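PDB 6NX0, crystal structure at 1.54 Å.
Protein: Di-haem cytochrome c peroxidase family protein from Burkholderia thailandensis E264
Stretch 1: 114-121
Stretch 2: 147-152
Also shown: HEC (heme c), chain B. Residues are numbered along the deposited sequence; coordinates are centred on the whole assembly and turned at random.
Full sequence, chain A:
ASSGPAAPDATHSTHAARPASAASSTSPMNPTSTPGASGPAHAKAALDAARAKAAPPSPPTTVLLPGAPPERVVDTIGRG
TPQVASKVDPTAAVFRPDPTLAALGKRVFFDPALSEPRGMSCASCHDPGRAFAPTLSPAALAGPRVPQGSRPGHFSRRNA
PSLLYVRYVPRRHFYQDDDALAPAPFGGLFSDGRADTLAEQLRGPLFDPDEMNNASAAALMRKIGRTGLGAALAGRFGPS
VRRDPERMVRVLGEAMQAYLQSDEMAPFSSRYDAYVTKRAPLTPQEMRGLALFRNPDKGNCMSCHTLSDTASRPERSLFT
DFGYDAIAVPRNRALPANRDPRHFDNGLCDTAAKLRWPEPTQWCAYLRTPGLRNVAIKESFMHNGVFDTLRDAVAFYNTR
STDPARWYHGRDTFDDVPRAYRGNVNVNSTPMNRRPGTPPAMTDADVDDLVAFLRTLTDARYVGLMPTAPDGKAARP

Stretch 1, residues 114-121: LSEPRGMS
Stretch 2 147-152: PQGSRP

Two irregular loops, neither helix nor strand, meet over a modest 255 Å², with Ser-150 and Met-120 at the centre and their CA atoms 6.0 Å apart. Ser-150 (phi/psi -73/-12, chi1 p) points its CB toward the first loop, and its OG donates a 2.7 Å hydrogen bond to Glu-116 O, the single direct hydrogen bond across the contact. Glu-116 is extended (-131/119), and its carboxylate leads away to a partner elsewhere in the structure.

Met-120 (-112/124) also points its CB toward the partner. With chi angles t, t, m it reaches along the backbone of the second loop: Met-120 CE lies 3.3 Å from Gln-148 O and 3.5 Å from Gly-149 C, while Met-120 SD sits 3.6 Å from Ser-150 N. Met-120 SD is also 3.8 Å from HEC CMC, so one thioether packs against both loop and cofactor. Within the first loop, Met-120 N donates a 2.9 Å hydrogen bond to Ser-115 OG (Ser-115 chi1 p), linking the backbone of Met-120 to the Ser-115 side chain.

Pro-117 (-63/161, C-gamma exo), behind a cis peptide bond, supplies the flank: Pro-117 CD is 3.5 Å from Arg-151 CG (Arg-151 chi m, t, m) and 3.6 Å from Ser-150 O. Water 1 lies within hydrogen-bonding distance of both loops, its O 2.9 Å from Pro-117 O and 2.8 Å from Ser-150 O.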

# COMPACT_ATOMS: atom_id res chain seq x y z
N LEU A 114 -5.82 1.24 22.53
CA LEU A 114 -5.83 -0.03 21.84
C LEU A 114 -4.42 -0.57 21.57
O LEU A 114 -4.23 -1.34 20.62
CB LEU A 114 -6.61 0.09 20.54
CG LEU A 114 -8.06 0.57 20.70
CD1 LEU A 114 -8.81 0.47 19.38
CD2 LEU A 114 -8.78 -0.20 21.80
N SER A 115 -3.44 -0.13 22.33
CA SER A 115 -2.09 -0.66 22.26
C SER A 115 -1.61 -1.06 23.64
O SER A 115 -2.20 -0.69 24.67
CB SER A 115 -1.14 0.37 21.66
OG SER A 115 -1.08 1.55 22.45
N GLU A 116 -0.52 -1.81 23.66
CA GLU A 116 0.19 -2.15 24.89
C GLU A 116 1.67 -1.85 24.70
O GLU A 116 2.30 -2.48 23.84
CB GLU A 116 -0.01 -3.62 25.23
CG GLU A 116 -1.43 -3.99 25.62
CD GLU A 116 -1.88 -3.31 26.91
OE1 GLU A 116 -1.02 -2.93 27.74
OE2 GLU A 116 -3.10 -3.15 27.07
N PRO A 117 2.27 -0.95 25.48
CA PRO A 117 1.63 -0.05 26.44
C PRO A 117 0.68 0.89 25.73
O PRO A 117 0.79 1.08 24.51
CB PRO A 117 2.80 0.71 27.07
CG PRO A 117 4.02 -0.03 26.68
CD PRO A 117 3.73 -0.79 25.44
N ARG A 118 -0.25 1.49 26.48
CA ARG A 118 -1.19 2.43 25.90
C ARG A 118 -0.46 3.61 25.28
O ARG A 118 0.67 3.96 25.66
CB ARG A 118 -2.16 2.94 26.99
N GLY A 119 -1.13 4.26 24.31
CA GLY A 119 -0.62 5.46 23.71
C GLY A 119 -0.52 5.46 22.20
O GLY A 119 -0.31 6.50 21.59
N MET A 120 -0.68 4.29 21.60
CA MET A 120 -0.58 4.14 20.15
C MET A 120 -1.96 3.78 19.60
O MET A 120 -2.60 2.84 20.08
CB MET A 120 0.45 3.06 19.81
CG MET A 120 0.33 2.49 18.42
SD MET A 120 1.77 1.53 17.91
CE MET A 120 2.86 2.85 17.45
N SER A 121 -2.44 4.58 18.65
CA SER A 121 -3.66 4.32 17.91
C SER A 121 -3.27 3.97 16.47
O SER A 121 -2.11 4.09 16.07
CB SER A 121 -4.57 5.53 17.92
OG SER A 121 -3.97 6.58 17.18
N PRO A 147 7.64 2.32 10.36
CA PRO A 147 7.02 2.77 11.62
C PRO A 147 7.56 2.04 12.84
O PRO A 147 7.73 0.82 12.84
CB PRO A 147 5.54 2.47 11.42
CG PRO A 147 5.35 2.59 9.92
CD PRO A 147 6.63 2.04 9.33
N GLN A 148 7.76 2.81 13.90
CA GLN A 148 7.97 2.25 15.23
C GLN A 148 6.65 1.79 15.84
O GLN A 148 5.61 2.46 15.71
CB GLN A 148 8.63 3.28 16.15
CG GLN A 148 9.01 2.75 17.53
CD GLN A 148 9.59 3.82 18.43
OE1 GLN A 148 10.06 4.87 17.96
NE2 GLN A 148 9.56 3.57 19.73
N GLY A 149 6.69 0.65 16.52
CA GLY A 149 5.53 0.14 17.23
C GLY A 149 5.38 0.74 18.61
O GLY A 149 5.92 1.81 18.92
N SER A 150 4.62 0.05 19.44
CA SER A 150 4.18 0.58 20.72
C SER A 150 5.28 0.65 21.77
O SER A 150 5.04 1.24 22.83
CB SER A 150 3.05 -0.28 21.28
OG SER A 150 3.56 -1.54 21.65
N ARG A 151 6.43 0.03 21.53
CA ARG A 151 7.55 -0.02 22.47
C ARG A 151 8.83 0.47 21.81
O ARG A 151 9.02 0.30 20.60
CB ARG A 151 7.76 -1.45 22.99
CG ARG A 151 6.63 -1.97 23.84
CD ARG A 151 6.85 -3.43 24.21
NE ARG A 151 6.66 -4.30 23.07
CZ ARG A 151 6.81 -5.62 23.08
NH1 ARG A 151 7.18 -6.23 24.21
NH2 ARG A 151 6.61 -6.33 21.99
N PRO A 152 9.74 1.04 22.58
CA PRO A 152 11.07 1.33 22.03
C PRO A 152 11.69 0.06 21.47
O PRO A 152 11.53 -1.03 22.02
CB PRO A 152 11.86 1.85 23.24
CG PRO A 152 10.82 2.25 24.24
CD PRO A 152 9.67 1.34 24.02
FE HEC B . -1.77 -0.08 9.44
CHA HEC B . -1.12 -1.53 6.36
CHB HEC B . -5.09 -0.11 8.74
CHC HEC B . -2.49 0.42 12.76
CHD HEC B . 1.58 -0.19 10.23
NA HEC B . -2.87 -0.62 7.82
C1A HEC B . -2.42 -1.22 6.66
C2A HEC B . -3.55 -1.43 5.79
C3A HEC B . -4.63 -0.94 6.41
C4A HEC B . -4.24 -0.51 7.73
CMA HEC B . -6.07 -1.01 5.93
CAA HEC B . -3.48 -2.10 4.41
CBA HEC B . -3.37 -1.05 3.32
CGA HEC B . -3.14 -1.64 1.95
O1A HEC B . -3.21 -0.82 0.98
O2A HEC B . -2.76 -2.84 1.84
NB HEC B . -3.45 0.09 10.56
C1B HEC B . -4.74 0.02 10.06
C2B HEC B . -5.65 0.18 11.16
C3B HEC B . -4.95 0.23 12.30
C4B HEC B . -3.55 0.21 11.93
CMB HEC B . -7.18 0.21 11.01
CAB HEC B . -5.45 0.42 13.74
CBB HEC B . -6.24 -0.84 14.18
NC HEC B . -0.67 0.10 11.14
C1C HEC B . -1.18 0.36 12.41
C2C HEC B . -0.06 0.73 13.24
C3C HEC B . 1.08 0.61 12.56
C4C HEC B . 0.71 0.17 11.22
CMC HEC B . -0.20 1.30 14.66
CAC HEC B . 2.45 1.20 12.92
CBC HEC B . 3.09 0.49 14.12
ND HEC B . -0.10 -0.68 8.45
C1D HEC B . 1.21 -0.61 8.98
C2D HEC B . 2.10 -1.22 8.03
C3D HEC B . 1.28 -1.68 6.88
C4D HEC B . -0.08 -1.32 7.20
CMD HEC B . 3.59 -1.45 8.23
CAD HEC B . 1.76 -2.44 5.63
CBD HEC B . 2.09 -3.84 6.07
CGD HEC B . 2.21 -4.82 4.92
O1D HEC B . 2.06 -4.40 3.75
O2D HEC B . 2.54 -6.00 5.23
O HOH W 1 2.76 2.86 23.35
O HOH W 2 -1.74 -2.21 9.91